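Local coordinates for uncharacterized protein BF1032 (Bacteroides fragilis, PDB 3NRH) that is of unknown function but folds as a predominantly alpha-helical DUF5063 domain that pairs with a second copy of itself, at residues A[16-21]-A[123-127]; A[79-84]-A[113-117]; A[46-50]-A[157-161]. Residues are numbered along the deposited sequence.

Interaction 1: A[16-21]-A[123-127]; sequences FVTVAA and IKDFI
This is an apolar helix-helix contact, partly buried, in which helix 11-28 crosses helix 112-131. Both segments are regular alpha-helix, with backbone hydrogen bonds Ala20 N to Phe16 O (2.8 Å) and Ile127 N to Ile123 O (3.1 Å). Their axes approach to 9.9 Å, with N-to-C directions 126° apart and a signed crossing angle of -126°. The register sets Ala20 against Ile123 (CA-CA 6.2 Å) and Val17 against Ile127 (CA-CA 6.6 Å). The small Ala20 lets the isoleucines close in: its CB lies 3.4 Å from Ile123 CG2 and 3.6 Å from Ile127 CG2. Ile127, chi1 p and chi2 t, brings CD1 to 3.8 Å from Ala21 CA. Phe16 and Phe126, both chi1 t, meet obliquely, CE2 to CE2 3.5 Å, centroids 5.6 Å apart and planes at 35°; Val17 CG2 touches Phe126 CZ at 3.9 Å. Phe16 packs on helix 35-54 and Phe126 on helix 135-169. Alanine facing two isoleucines beside a Phe-Phe contact is apolar packing of steeply crossed helices in a mainly helical fold.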
ATOM      1  N   PHE A  16      11.878  -6.460  -7.092  1.00 10.73           N
ATOM      2  CA  PHE A  16      11.468  -6.867  -5.749  1.00 12.30           C
ATOM      3  C   PHE A  16      12.703  -6.894  -4.845  1.00 10.21           C
ATOM      4  O   PHE A  16      12.670  -6.405  -3.715  1.00  9.82           O
ATOM      5  CB  PHE A  16      10.819  -8.254  -5.774  1.00 11.92           C
ATOM      6  CG  PHE A  16      10.416  -8.758  -4.413  1.00  8.44           C
ATOM      7  CD1 PHE A  16       9.439  -8.094  -3.672  1.00 11.22           C
ATOM      8  CD2 PHE A  16      11.028  -9.877  -3.863  1.00  9.84           C
ATOM      9  CE1 PHE A  16       9.082  -8.545  -2.395  1.00 15.14           C
ATOM     10  CE2 PHE A  16      10.680 -10.335  -2.591  1.00 17.11           C
ATOM     11  CZ  PHE A  16       9.705  -9.666  -1.857  1.00 17.24           C
ATOM     12  N   VAL A  17      13.795  -7.462  -5.347  1.00 11.76           N
ATOM     13  CA  VAL A  17      15.028  -7.532  -4.570  1.00 11.32           C
ATOM     14  C   VAL A  17      15.460  -6.131  -4.144  1.00 10.16           C
ATOM     15  O   VAL A  17      15.837  -5.917  -2.992  1.00 11.38           O
ATOM     16  CB  VAL A  17      16.166  -8.219  -5.371  1.00  8.45           C
ATOM     17  CG1 VAL A  17      17.499  -8.047  -4.654  1.00 12.88           C
ATOM     18  CG2 VAL A  17      15.860  -9.715  -5.528  1.00  9.58           C
ATOM     19  N   THR A  18      15.381  -5.175  -5.068  1.00  8.94           N
ATOM     20  CA  THR A  18      15.764  -3.799  -4.770  1.00  7.99           C
ATOM     21  C   THR A  18      14.953  -3.178  -3.629  1.00 10.34           C
ATOM     22  O   THR A  18      15.525  -2.613  -2.694  1.00 10.13           O
ATOM     23  CB  THR A  18      15.640  -2.919  -6.023  1.00 10.12           C
ATOM     24  OG1 THR A  18      16.504  -3.438  -7.039  1.00 12.97           O
ATOM     25  CG2 THR A  18      16.040  -1.476  -5.712  1.00 15.24           C
ATOM     26  N   VAL A  19      13.629  -3.277  -3.680  1.00 11.17           N
ATOM     27  CA  VAL A  19      12.830  -2.691  -2.606  1.00  8.70           C
ATOM     28  C   VAL A  19      12.978  -3.494  -1.314  1.00  8.96           C
ATOM     29  O   VAL A  19      12.945  -2.929  -0.222  1.00  8.88           O
ATOM     30  CB  VAL A  19      11.330  -2.588  -2.989  1.00 14.44           C
ATOM     31  CG1 VAL A  19      10.761  -3.963  -3.268  1.00 21.03           C
ATOM     32  CG2 VAL A  19      10.555  -1.883  -1.869  1.00 12.58           C
ATOM     33  N   ALA A  20      13.143  -4.810  -1.440  1.00  9.61           N
ATOM     34  CA  ALA A  20      13.308  -5.664  -0.266  1.00  9.88           C
ATOM     35  C   ALA A  20      14.569  -5.247   0.500  1.00 12.69           C
ATOM     36  O   ALA A  20      14.564  -5.150   1.727  1.00  9.62           O
ATOM     37  CB  ALA A  20      13.404  -7.129  -0.689  1.00  9.32           C
ATOM     38  N   ALA A  21      15.650  -4.995  -0.232  1.00 10.85           N
ATOM     39  CA  ALA A  21      16.902  -4.581   0.393  1.00 10.60           C
ATOM     40  C   ALA A  21      16.749  -3.197   1.024  1.00  8.53           C
ATOM     41  O   ALA A  21      17.261  -2.943   2.118  1.00 12.10           O
ATOM     42  CB  ALA A  21      18.033  -4.571  -0.646  1.00  9.37           C
ATOM     43  N   ILE A 123      11.587 -11.198   4.649  1.00 10.51           N
ATOM     44  CA  ILE A 123      12.306 -10.454   3.612  1.00  9.66           C
ATOM     45  C   ILE A 123      13.827 -10.574   3.744  1.00 10.38           C
ATOM     46  O   ILE A 123      14.522 -10.822   2.758  1.00  8.98           O
ATOM     47  CB  ILE A 123      11.919  -8.959   3.629  1.00  9.53           C
ATOM     48  CG1 ILE A 123      10.394  -8.816   3.548  1.00 12.27           C
ATOM     49  CG2 ILE A 123      12.574  -8.235   2.445  1.00 11.35           C
ATOM     50  CD1 ILE A 123       9.782  -9.448   2.311  1.00 16.35           C
ATOM     51  N   LYS A 124      14.340 -10.406   4.961  1.00  8.82           N
ATOM     52  CA  LYS A 124      15.782 -10.485   5.199  1.00  9.26           C
ATOM     53  C   LYS A 124      16.360 -11.865   4.874  1.00 12.01           C
ATOM     54  O   LYS A 124      17.442 -11.970   4.290  1.00 11.88           O
ATOM     55  CB  LYS A 124      16.096 -10.132   6.656  1.00 10.23           C
ATOM     56  CG  LYS A 124      17.585 -10.145   7.012  1.00 15.65           C
ATOM     57  CD  LYS A 124      18.366  -9.075   6.258  1.00 11.40           C
ATOM     58  CE  LYS A 124      19.826  -9.034   6.709  1.00 13.76           C
ATOM     59  NZ  LYS A 124      20.581  -7.914   6.064  1.00 13.89           N
ATOM     60  N   ASP A 125      15.650 -12.922   5.256  1.00 10.37           N
ATOM     61  CA  ASP A 125      16.133 -14.274   4.977  1.00 13.24           C
ATOM     62  C   ASP A 125      16.262 -14.476   3.473  1.00 14.32           C
ATOM     63  O   ASP A 125      17.215 -15.097   2.993  1.00 13.54           O
ATOM     64  CB  ASP A 125      15.186 -15.330   5.561  1.00 13.48           C
ATOM     65  CG  ASP A 125      15.374 -15.523   7.056  1.00 21.37           C
ATOM     66  OD1 ASP A 125      16.361 -14.996   7.613  1.00 19.57           O
ATOM     67  OD2 ASP A 125      14.537 -16.216   7.677  1.00 20.86           O
ATOM     68  N   PHE A 126      15.300 -13.933   2.734  1.00 11.43           N
ATOM     69  CA  PHE A 126      15.300 -14.041   1.285  1.00 11.20           C
ATOM     70  C   PHE A 126      16.466 -13.302   0.608  1.00 12.39           C
ATOM     71  O   PHE A 126      17.221 -13.902  -0.157  1.00 13.33           O
ATOM     72  CB  PHE A 126      13.978 -13.513   0.720  1.00 12.70           C
ATOM     73  CG  PHE A 126      14.027 -13.227  -0.751  1.00 17.11           C
ATOM     74  CD1 PHE A 126      14.280 -14.247  -1.665  1.00 19.07           C
ATOM     75  CD2 PHE A 126      13.869 -11.928  -1.224  1.00 15.36           C
ATOM     76  CE1 PHE A 126      14.377 -13.973  -3.032  1.00 22.10           C
ATOM     77  CE2 PHE A 126      13.963 -11.644  -2.587  1.00 17.76           C
ATOM     78  CZ  PHE A 126      14.219 -12.671  -3.491  1.00 21.48           C
ATOM     79  N   ILE A 127      16.618 -12.009   0.880  1.00 10.97           N
ATOM     80  CA  ILE A 127      17.682 -11.251   0.223  1.00 12.83           C
ATOM     81  C   ILE A 127      19.094 -11.670   0.612  1.00 12.69           C
ATOM     82  O   ILE A 127      20.024 -11.541  -0.190  1.00  8.21           O
ATOM     83  CB  ILE A 127      17.529  -9.729   0.428  1.00 12.16           C
ATOM     84  CG1 ILE A 127      17.599  -9.377   1.913  1.00 10.41           C
ATOM     85  CG2 ILE A 127      16.222  -9.260  -0.210  1.00 16.80           C
ATOM     86  CD1 ILE A 127      17.590  -7.878   2.177  1.00 20.05           C
TER

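Interaction 2: A[79-84]-A[113-117]; sequences LRINLA and SEDLA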
ATOM      1  N   LEU A  79      15.871  -5.970  16.877  1.00 13.75           N
ATOM      2  CA  LEU A  79      15.165  -5.117  15.927  1.00 12.21           C
ATOM      3  C   LEU A  79      13.803  -4.712  16.471  1.00 12.20           C
ATOM      4  O   LEU A  79      13.429  -3.538  16.416  1.00 12.30           O
ATOM      5  CB  LEU A  79      14.971  -5.832  14.588  1.00 12.55           C
ATOM      6  CG  LEU A  79      14.101  -5.073  13.572  1.00 16.04           C
ATOM      7  CD1 LEU A  79      14.765  -3.759  13.193  1.00 15.41           C
ATOM      8  CD2 LEU A  79      13.889  -5.931  12.341  1.00 17.87           C
ATOM      9  N   ARG A  80      13.056  -5.683  16.986  1.00 16.51           N
ATOM     10  CA  ARG A  80      11.733  -5.396  17.528  1.00 13.15           C
ATOM     11  C   ARG A  80      11.802  -4.340  18.621  1.00 15.95           C
ATOM     12  O   ARG A  80      11.022  -3.383  18.625  1.00 12.93           O
ATOM     13  CB  ARG A  80      11.088  -6.667  18.081  1.00 12.61           C
ATOM     14  CG  ARG A  80       9.703  -6.430  18.687  1.00 18.64           C
ATOM     15  CD  ARG A  80       9.137  -7.705  19.325  1.00 24.75           C
ATOM     16  NE  ARG A  80       9.928  -8.156  20.469  1.00 21.61           N
ATOM     17  CZ  ARG A  80       9.990  -7.523  21.637  1.00 29.55           C
ATOM     18  NH1 ARG A  80       9.305  -6.401  21.830  1.00 31.24           N
ATOM     19  NH2 ARG A  80      10.741  -8.012  22.615  1.00 23.21           N
ATOM     20  N   ILE A  81      12.738  -4.510  19.548  1.00 14.76           N
ATOM     21  CA  ILE A  81      12.891  -3.566  20.642  1.00 16.63           C
ATOM     22  C   ILE A  81      13.252  -2.165  20.152  1.00 16.54           C
ATOM     23  O   ILE A  81      12.730  -1.174  20.663  1.00 14.56           O
ATOM     24  CB  ILE A  81      13.950  -4.064  21.653  1.00 19.12           C
ATOM     25  CG1 ILE A  81      13.439  -5.338  22.334  1.00 20.40           C
ATOM     26  CG2 ILE A  81      14.238  -2.987  22.688  1.00 21.91           C
ATOM     27  CD1 ILE A  81      14.451  -6.016  23.235  1.00 27.56           C
ATOM     28  N   ASN A  82      14.136  -2.071  19.164  1.00 18.49           N
ATOM     29  CA  ASN A  82      14.520  -0.764  18.640  1.00 15.44           C
ATOM     30  C   ASN A  82      13.339  -0.072  17.969  1.00 14.18           C
ATOM     31  O   ASN A  82      13.140   1.131  18.129  1.00 16.67           O
ATOM     32  CB  ASN A  82      15.677  -0.891  17.643  1.00 16.40           C
ATOM     33  CG  ASN A  82      16.957  -1.363  18.303  1.00 27.31           C
ATOM     34  OD1 ASN A  82      17.270  -0.958  19.423  1.00 26.19           O
ATOM     35  ND2 ASN A  82      17.707  -2.209  17.610  1.00 33.20           N
ATOM     36  N   LEU A  83      12.552  -0.834  17.220  1.00 12.62           N
ATOM     37  CA  LEU A  83      11.398  -0.260  16.547  1.00 13.97           C
ATOM     38  C   LEU A  83      10.374   0.180  17.582  1.00 14.52           C
ATOM     39  O   LEU A  83       9.751   1.236  17.447  1.00 11.76           O
ATOM     40  CB  LEU A  83      10.777  -1.278  15.585  1.00 13.10           C
ATOM     41  CG  LEU A  83      11.717  -1.728  14.459  1.00 15.97           C
ATOM     42  CD1 LEU A  83      10.989  -2.679  13.525  1.00 15.97           C
ATOM     43  CD2 LEU A  83      12.217  -0.505  13.692  1.00 16.74           C
ATOM     44  N   ALA A  84      10.209  -0.630  18.621  1.00 12.33           N
ATOM     45  CA  ALA A  84       9.260  -0.309  19.678  1.00 18.11           C
ATOM     46  C   ALA A  84       9.666   0.997  20.363  1.00 18.56           C
ATOM     47  O   ALA A  84       8.815   1.811  20.709  1.00 19.40           O
ATOM     48  CB  ALA A  84       9.193  -1.455  20.694  1.00 15.85           C
ATOM     49  N   SER A 113       5.808  -2.644  15.851  1.00 10.78           N
ATOM     50  CA  SER A 113       7.168  -3.166  15.922  1.00 15.30           C
ATOM     51  C   SER A 113       7.238  -4.672  15.671  1.00 15.19           C
ATOM     52  O   SER A 113       8.146  -5.146  14.990  1.00 13.70           O
ATOM     53  CB  SER A 113       7.789  -2.833  17.284  1.00 16.37           C
ATOM     54  OG  SER A 113       7.024  -3.387  18.337  1.00 15.49           O
ATOM     55  N   GLU A 114       6.280  -5.425  16.207  1.00 12.91           N
ATOM     56  CA  GLU A 114       6.273  -6.867  16.017  1.00 15.22           C
ATOM     57  C   GLU A 114       5.928  -7.215  14.577  1.00 14.51           C
ATOM     58  O   GLU A 114       6.528  -8.118  13.998  1.00 14.70           O
ATOM     59  CB  GLU A 114       5.280  -7.537  16.971  1.00 16.50           C
ATOM     60  CG  GLU A 114       5.471  -9.039  17.068  1.00 24.61           C
ATOM     61  CD  GLU A 114       4.527  -9.689  18.060  1.00 38.84           C
ATOM     62  OE1 GLU A 114       4.356  -9.138  19.167  1.00 36.85           O
ATOM     63  OE2 GLU A 114       3.968 -10.757  17.735  1.00 33.80           O
ATOM     64  N   ASP A 115       4.957  -6.505  14.004  1.00 13.63           N
ATOM     65  CA  ASP A 115       4.567  -6.736  12.614  1.00 15.59           C
ATOM     66  C   ASP A 115       5.764  -6.506  11.695  1.00 11.22           C
ATOM     67  O   ASP A 115       6.060  -7.328  10.821  1.00 11.02           O
ATOM     68  CB  ASP A 115       3.451  -5.780  12.175  1.00 19.08           C
ATOM     69  CG  ASP A 115       2.107  -6.112  12.793  1.00 36.60           C
ATOM     70  OD1 ASP A 115       1.678  -7.280  12.703  1.00 34.89           O
ATOM     71  OD2 ASP A 115       1.471  -5.194  13.355  1.00 44.27           O
ATOM     72  N   LEU A 116       6.441  -5.375  11.882  1.00  8.23           N
ATOM     73  CA  LEU A 116       7.593  -5.048  11.052  1.00 10.03           C
ATOM     74  C   LEU A 116       8.717  -6.065  11.206  1.00 12.18           C
ATOM     75  O   LEU A 116       9.322  -6.474  10.217  1.00 11.11           O
ATOM     76  CB  LEU A 116       8.103  -3.638  11.369  1.00  7.05           C
ATOM     77  CG  LEU A 116       7.137  -2.511  10.990  1.00  9.85           C
ATOM     78  CD1 LEU A 116       7.698  -1.167  11.456  1.00 13.36           C
ATOM     79  CD2 LEU A 116       6.918  -2.509   9.482  1.00 14.48           C
ATOM     80  N   ALA A 117       8.992  -6.482  12.440  1.00  9.96           N
ATOM     81  CA  ALA A 117      10.044  -7.465  12.672  1.00 10.64           C
ATOM     82  C   ALA A 117       9.667  -8.794  12.012  1.00 11.42           C
ATOM     83  O   ALA A 117      10.527  -9.486  11.462  1.00 12.16           O
ATOM     84  CB  ALA A 117      10.272  -7.651  14.176  1.00 12.21           C
TER
HETATM   85  O   HOH W   1       6.948  -5.120  20.499  1.00 26.09           O
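Small residues let two helices come close, and the crossing of helix 73-87 over helix 112-131 illustrates it well. The axes of the two short segments approach to 8.5 Å at 139° between their N-to-C directions, and Ala84 and Ser113 bring their CA atoms within 5.2 Å of each other.

Van der Waals packing dominates. Ser113 points toward the other helix and fits against its backbone: CB is 3.5 Å from Arg80 O, 3.5 Å from Ala84 N and 3.8 Å from Leu83 CB. One turn on, Ala117 offers a second small surface, its CB 4.1 Å from Arg80 CB and 4.4 Å from Leu79 CD2. The larger apolar pair is Leu83 with Leu116, where Leu83 CD1 lies 3.7 Å from Leu116 CB. Arg80 also contributes its aliphatic part, with CG 4.3 Å from Glu114 N.

Polar links are confined to a water bridge, since no direct hydrogen bond spans the segments. The water accepts from Arg80 NH1 at 3.0 Å and donates to Ser113 OG at 2.8 Å. Both side chains have further partners: Arg80 forms a salt bridge with Glu77 on its own helix, and Ser113 OG is hydrogen-bonded to Asp91.

Leu83 and Leu116 together reach Phe38 of helix 35-54, while Leu116 also packs on Thr160 of helix 135-169. Helix 112-131 begins directly after strand 109-111, whose antiparallel partner, strand 92-94, carries Tyr93, hydrogen-bonded through its hydroxyl to Asp115.

Interaction 3: A[46-50]-A[157-161]; sequences LPLLY and LVNTM
Leucines, a proline, a tyrosine and a selenomethionine build this buried contact between helix 35-54 and helix 135-169. Both segments are alpha-helical, with Tyr50 N hydrogen-bonded to Leu46 O and Met161 N to Leu157 O, each at 2.9 Å; the first helix is kinked at Pro47, whose nitrogen makes no bond to the preceding turn. The axes run nearly antiparallel, 159° between N-to-C directions (signed crossing angle -159°), and approach to 10.3 Å. Leu46 and Leu157 are in register, their CA atoms 6.8 Å apart.

Leu157, chi1 t and chi2 t, extends across the gap. Its CD1 lies 3.7 Å from Leu46 O, 3.9 Å from Tyr50 N and 4.1 Å from Leu49 CD2, while its CD2 is 3.9 Å from Tyr50 CB and 4.1 Å from Leu46 CB. Such interleaving of apolar side chains between near-antiparallel helices is the packing of an alpha-helical bundle, here close to a subunit interface: the Tyr50 hydroxyl is hydrogen-bonded to His165 of the second subunit, and Met161 packs on Tyr50 of that subunit.

Leu46, chi1 m and chi2 t, sends CD1 to 4.1 Å from Thr160 CG2, and its CB meets Met161 CG at 3.7 Å. Selenomethionine Met161 has chi1 at -94°, between wells, then chi2 t and chi3 p, which brings CE to 3.8 Å from Pro47 CB. Tyr50, chi1 t with chi2 at 90°, sets CE1 3.8 Å from CG1 of Val158, whose own chi1 is m.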
ATOM      1  N   LEU A  46       6.546   0.494   2.352  1.00  8.56           N
ATOM      2  CA  LEU A  46       5.598  -0.615   2.433  1.00 12.79           C
ATOM      3  C   LEU A  46       4.702  -0.812   1.211  1.00  9.86           C
ATOM      4  O   LEU A  46       4.569  -1.933   0.719  1.00  9.99           O
ATOM      5  CB  LEU A  46       4.737  -0.497   3.695  1.00 10.53           C
ATOM      6  CG  LEU A  46       5.485  -0.644   5.027  1.00 12.11           C
ATOM      7  CD1 LEU A  46       4.488  -0.555   6.167  1.00 15.39           C
ATOM      8  CD2 LEU A  46       6.223  -1.966   5.077  1.00 13.74           C
ATOM      9  N   PRO A  47       4.070   0.260   0.702  1.00 10.67           N
ATOM     10  CA  PRO A  47       3.218   0.036  -0.472  1.00 14.02           C
ATOM     11  C   PRO A  47       4.003  -0.435  -1.693  1.00 15.42           C
ATOM     12  O   PRO A  47       3.495  -1.210  -2.506  1.00 11.70           O
ATOM     13  CB  PRO A  47       2.540   1.394  -0.682  1.00 13.19           C
ATOM     14  CG  PRO A  47       3.520   2.377  -0.098  1.00 13.21           C
ATOM     15  CD  PRO A  47       4.007   1.665   1.149  1.00 10.65           C
ATOM     16  N   LEU A  48       5.240   0.027  -1.820  1.00 12.44           N
ATOM     17  CA  LEU A  48       6.064  -0.383  -2.950  1.00 10.53           C
ATOM     18  C   LEU A  48       6.464  -1.847  -2.780  1.00  9.70           C
ATOM     19  O   LEU A  48       6.510  -2.601  -3.749  1.00  9.57           O
ATOM     20  CB  LEU A  48       7.315   0.494  -3.051  1.00  8.53           C
ATOM     21  CG  LEU A  48       8.224   0.202  -4.254  1.00 10.22           C
ATOM     22  CD1 LEU A  48       7.441   0.309  -5.556  1.00 13.16           C
ATOM     23  CD2 LEU A  48       9.383   1.175  -4.244  1.00 18.23           C
ATOM     24  N   LEU A  49       6.752  -2.243  -1.543  1.00  7.95           N
ATOM     25  CA  LEU A  49       7.135  -3.620  -1.259  1.00 10.04           C
ATOM     26  C   LEU A  49       5.961  -4.552  -1.565  1.00 10.79           C
ATOM     27  O   LEU A  49       6.139  -5.625  -2.150  1.00  9.28           O
ATOM     28  CB  LEU A  49       7.563  -3.758   0.208  1.00  9.79           C
ATOM     29  CG  LEU A  49       8.027  -5.131   0.707  1.00 11.48           C
ATOM     30  CD1 LEU A  49       9.261  -5.585  -0.057  1.00 14.16           C
ATOM     31  CD2 LEU A  49       8.331  -5.050   2.202  1.00 11.99           C
ATOM     32  N   TYR A  50       4.759  -4.133  -1.183  1.00  9.80           N
ATOM     33  CA  TYR A  50       3.565  -4.933  -1.429  1.00 11.01           C
ATOM     34  C   TYR A  50       3.341  -5.083  -2.935  1.00  9.49           C
ATOM     35  O   TYR A  50       3.080  -6.181  -3.438  1.00 11.02           O
ATOM     36  CB  TYR A  50       2.335  -4.269  -0.800  1.00 10.34           C
ATOM     37  CG  TYR A  50       1.096  -5.129  -0.886  1.00 11.38           C
ATOM     38  CD1 TYR A  50       0.781  -6.036   0.124  1.00  7.71           C
ATOM     39  CD2 TYR A  50       0.278  -5.089  -2.015  1.00 10.65           C
ATOM     40  CE1 TYR A  50      -0.320  -6.890   0.011  1.00 10.79           C
ATOM     41  CE2 TYR A  50      -0.818  -5.940  -2.142  1.00 11.12           C
ATOM     42  CZ  TYR A  50      -1.108  -6.839  -1.127  1.00 11.80           C
ATOM     43  OH  TYR A  50      -2.168  -7.703  -1.277  1.00 16.85           O
ATOM     44  N   LEU A 157       1.758  -6.685   6.482  1.00  9.31           N
ATOM     45  CA  LEU A 157       2.172  -5.454   5.825  1.00 10.17           C
ATOM     46  C   LEU A 157       0.998  -4.475   5.707  1.00  9.09           C
ATOM     47  O   LEU A 157       1.120  -3.306   6.077  1.00  8.24           O
ATOM     48  CB  LEU A 157       2.753  -5.771   4.429  1.00  5.46           C
ATOM     49  CG  LEU A 157       3.344  -4.595   3.635  1.00 11.50           C
ATOM     50  CD1 LEU A 157       4.234  -5.119   2.523  1.00 10.91           C
ATOM     51  CD2 LEU A 157       2.231  -3.733   3.053  1.00 12.61           C
ATOM     52  N   VAL A 158      -0.142  -4.943   5.203  1.00 13.20           N
ATOM     53  CA  VAL A 158      -1.293  -4.053   5.064  1.00 10.39           C
ATOM     54  C   VAL A 158      -1.830  -3.588   6.422  1.00 11.81           C
ATOM     55  O   VAL A 158      -2.260  -2.440   6.563  1.00 10.19           O
ATOM     56  CB  VAL A 158      -2.426  -4.708   4.241  1.00 13.65           C
ATOM     57  CG1 VAL A 158      -1.966  -4.903   2.801  1.00 15.31           C
ATOM     58  CG2 VAL A 158      -2.825  -6.032   4.846  1.00 24.63           C
ATOM     59  N   ASN A 159      -1.796  -4.467   7.420  1.00  7.33           N
ATOM     60  CA  ASN A 159      -2.262  -4.102   8.759  1.00 13.24           C
ATOM     61  C   ASN A 159      -1.362  -3.009   9.324  1.00 16.91           C
ATOM     62  O   ASN A 159      -1.835  -2.047   9.932  1.00 13.17           O
ATOM     63  CB  ASN A 159      -2.232  -5.303   9.712  1.00 11.93           C
ATOM     64  CG  ASN A 159      -3.275  -6.350   9.378  1.00 16.44           C
ATOM     65  OD1 ASN A 159      -4.248  -6.078   8.677  1.00 19.21           O
ATOM     66  ND2 ASN A 159      -3.084  -7.558   9.898  1.00 15.18           N
ATOM     67  N   THR A 160      -0.058  -3.158   9.113  1.00 14.06           N
ATOM     68  CA  THR A 160       0.911  -2.186   9.606  1.00 18.14           C
ATOM     69  C   THR A 160       0.756  -0.851   8.892  1.00 16.15           C
ATOM     70  O   THR A 160       0.908   0.208   9.498  1.00 14.14           O
ATOM     71  CB  THR A 160       2.354  -2.694   9.418  1.00 21.09           C
ATOM     72  OG1 THR A 160       2.509  -3.937  10.111  1.00 35.32           O
ATOM     73  CG2 THR A 160       3.352  -1.690   9.973  1.00 30.30           C
HETATM   74  N   MSE A 161       0.464  -0.903   7.596  1.00 12.01           N
HETATM   75  CA  MSE A 161       0.269   0.315   6.821  1.00 14.39           C
HETATM   76  C   MSE A 161      -0.904   1.103   7.386  1.00 10.58           C
HETATM   77  O   MSE A 161      -0.850   2.331   7.489  1.00 10.61           O
HETATM   78  CB  MSE A 161      -0.024  -0.017   5.362  1.00 15.29           C
HETATM   79  CG  MSE A 161       1.186  -0.022   4.470  1.00 24.34           C
HETATM   80 SE   MSE A 161       0.631  -0.231   2.635  1.00 32.69          SE
HETATM   81  CE  MSE A 161       0.116   1.586   2.284  1.00 21.16           C
TER

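In the fold
The three contacts show how a few long helices tie the chain into one helical fold by pairing residues distant in sequence. Interactions 1 and 2 both use helix 112-131, their centres 18 Å apart and on opposite sides of the chain's centre. Interaction 3 lies 14 Å from the first and 15 Å from the second, centre to centre, and touches both: Phe16 CE1 meets Leu49 CD1 at 3.8 Å, and Leu116 CD2 meets Thr160 CG2 at 3.7 Å. Along the chain, the segments of interactions 1 and 3 alternate, whereas interaction 2 falls between the two segments of each. Five helices are thus joined into one predominantly alpha-helical fold, with interaction 3 also facing the second subunit.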